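Local coordinates for type III restriction-modification enzyme EcoP15I Res subunit (Escherichia coli, PDB 4ZCF), which cleaves DNA together with its Mod partner as the ATP-dependent restriction subunit of a type III enzyme that recognises two inversely oriented CAGCAG sites, at residues G203-Q208 with R217-F222. Numbering follows the deposited sequence.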
loop_
_atom_site.group_PDB
_atom_site.type_symbol
_atom_site.label_atom_id
_atom_site.label_comp_id
_atom_site.label_asym_id
_atom_site.label_seq_id
_atom_site.Cartn_x
_atom_site.Cartn_y
_atom_site.Cartn_z
ATOM N N GLY C 203 -11.219 5.919 13.690
ATOM C CA GLY C 203 -12.624 6.274 13.574
ATOM C C GLY C 203 -12.991 6.563 12.135
ATOM O O GLY C 203 -12.210 7.181 11.401
ATOM N N LEU C 204 -14.161 6.059 11.708
ATOM C CA LEU C 204 -14.714 6.262 10.371
ATOM C C LEU C 204 -16.021 7.048 10.518
ATOM O O LEU C 204 -16.594 7.092 11.608
ATOM C CB LEU C 204 -15.004 4.930 9.629
ATOM C CG LEU C 204 -13.924 3.828 9.499
ATOM C CD1 LEU C 204 -14.506 2.593 8.830
ATOM C CD2 LEU C 204 -12.733 4.281 8.672
ATOM N N LEU C 205 -16.510 7.618 9.406
ATOM C CA LEU C 205 -17.741 8.394 9.316
ATOM C C LEU C 205 -17.757 9.570 10.283
ATOM O O LEU C 205 -18.359 9.495 11.363
ATOM C CB LEU C 205 -19.002 7.512 9.432
ATOM C CG LEU C 205 -19.935 7.589 8.240
ATOM C CD1 LEU C 205 -20.641 6.305 8.037
ATOM C CD2 LEU C 205 -20.922 8.715 8.372
ATOM N N ASP C 206 -17.062 10.653 9.887
ATOM C CA ASP C 206 -16.920 11.886 10.671
ATOM C C ASP C 206 -16.387 11.539 12.084
ATOM O O ASP C 206 -16.894 12.020 13.109
ATOM C CB ASP C 206 -18.244 12.702 10.675
ATOM C CG ASP C 206 -18.186 14.056 11.358
ATOM O OD1 ASP C 206 -17.078 14.650 11.414
ATOM O OD2 ASP C 206 -19.242 14.515 11.857
ATOM N N ASN C 207 -15.367 10.635 12.098
ATOM C CA ASN C 207 -14.657 10.095 13.260
ATOM C C ASN C 207 -15.588 9.611 14.387
ATOM O O ASN C 207 -15.372 9.937 15.557
ATOM C CB ASN C 207 -13.633 11.114 13.761
ATOM C CG ASN C 207 -12.649 10.557 14.758
ATOM O OD1 ASN C 207 -12.220 9.404 14.679
ATOM N ND2 ASN C 207 -12.300 11.360 15.737
ATOM N N GLN C 208 -16.628 8.841 14.040
ATOM C CA GLN C 208 -17.609 8.385 15.028
ATOM C C GLN C 208 -17.539 6.908 15.386
ATOM O O GLN C 208 -17.763 6.562 16.549
ATOM C CB GLN C 208 -19.035 8.696 14.550
ATOM C CG GLN C 208 -19.441 10.166 14.488
ATOM C CD GLN C 208 -20.857 10.269 13.952
ATOM O OE1 GLN C 208 -21.170 9.819 12.842
ATOM N NE2 GLN C 208 -21.763 10.824 14.747
ATOM N N ARG C 217 -23.357 0.258 8.980
ATOM C CA ARG C 217 -24.747 0.501 9.363
ATOM C C ARG C 217 -25.113 1.991 9.156
ATOM O O ARG C 217 -26.150 2.279 8.556
ATOM C CB ARG C 217 -24.998 0.046 10.802
ATOM C CG ARG C 217 -26.441 0.268 11.253
ATOM C CD ARG C 217 -26.622 0.204 12.748
ATOM N NE ARG C 217 -26.265 -1.109 13.297
ATOM C CZ ARG C 217 -25.279 -1.318 14.163
ATOM N NH1 ARG C 217 -24.538 -0.305 14.592
ATOM N NH2 ARG C 217 -25.034 -2.538 14.616
ATOM N N ALA C 218 -24.226 2.918 9.592
ATOM C CA ALA C 218 -24.366 4.382 9.497
ATOM C C ALA C 218 -24.420 4.943 8.065
ATOM O O ALA C 218 -24.899 6.069 7.858
ATOM C CB ALA C 218 -23.253 5.058 10.273
ATOM N N VAL C 219 -23.902 4.176 7.090
ATOM C CA VAL C 219 -23.885 4.530 5.668
ATOM C C VAL C 219 -25.325 4.398 5.070
ATOM O O VAL C 219 -25.606 4.960 4.003
ATOM C CB VAL C 219 -22.791 3.676 4.958
ATOM C CG1 VAL C 219 -23.202 3.188 3.575
ATOM C CG2 VAL C 219 -21.470 4.424 4.904
ATOM N N LYS C 220 -26.238 3.714 5.815
ATOM C CA LYS C 220 -27.635 3.425 5.473
ATOM C C LYS C 220 -27.629 2.665 4.147
ATOM O O LYS C 220 -27.953 3.234 3.110
ATOM C CB LYS C 220 -28.503 4.708 5.445
ATOM C CG LYS C 220 -28.646 5.414 6.791
ATOM C CD LYS C 220 -29.157 6.840 6.583
ATOM C CE LYS C 220 -28.752 7.793 7.689
ATOM N NZ LYS C 220 -28.466 9.159 7.165
ATOM N N PRO C 221 -27.160 1.399 4.125
ATOM C CA PRO C 221 -26.994 0.722 2.828
ATOM C C PRO C 221 -28.183 -0.026 2.233
ATOM O O PRO C 221 -29.121 -0.398 2.941
ATOM C CB PRO C 221 -25.819 -0.226 3.091
ATOM C CG PRO C 221 -25.918 -0.546 4.544
ATOM C CD PRO C 221 -26.662 0.559 5.237
ATOM N N PHE C 222 -28.086 -0.293 0.920
ATOM C CA PHE C 222 -29.004 -1.121 0.138
ATOM C C PHE C 222 -28.215 -2.410 -0.134
ATOM O O PHE C 222 -27.142 -2.359 -0.744
ATOM C CB PHE C 222 -29.420 -0.410 -1.178
ATOM C CG PHE C 222 -30.754 0.302 -1.116
ATOM C CD1 PHE C 222 -30.956 1.366 -0.247
ATOM C CD2 PHE C 222 -31.815 -0.104 -1.914
ATOM C CE1 PHE C 222 -32.188 2.018 -0.192
ATOM C CE2 PHE C 222 -33.047 0.552 -1.856
ATOM C CZ PHE C 222 -33.228 1.600 -0.988
#
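Leu205 and Val219 meet through methyls placed by their first torsions: chi1 of -121° in Leu205 sets CD1, and chi1 of 141° in Val219 sets CG2, though at 2.60 Å little should be read into their departure from staggered values. With these rotations, the CD1 branch of Leu205 faces two methyl groups on the neighbouring turn. Leu205 CD1 lies 3.7 Å from Ala218 CB and, equally, 3.7 Å from Val219 CG2, so a single methyl of the leucine spans two consecutive residues. The leucine and valine side chains cross at about a right angle, with CD1 meeting CG2. No hydrogen bond joins the segments; the link is apolar and small, burying 112 Å² in all.

Each side is shaped by its own backbone. Leu204 opens a tight turn, closed by Gln208 N donating to Leu204 O over 3.0 Å, and the three residues between run left-handed; Glu172 takes the backbone N-H of Leu205. Across from it, Ala218 and Val219 are the middle residues of a type I beta turn from Arg217 to Lys220, with Lys220 N 3.1 Å from Arg217 O in a hydrogen bond. Val171 and Leu41 also pack on Leu205, Phe209 touches Ala218, and Lys109 meets Val219.

The leucine thus ties the loop ahead of helix 212-217 to the turn behind it. That turn leads into strand 222-226 of the seven-stranded parallel sheet, whose last residue, Asp226, binds AMP; the contact itself lies away from the nucleotide site, within the RecA-like helicase (P-loop NTPase) fold.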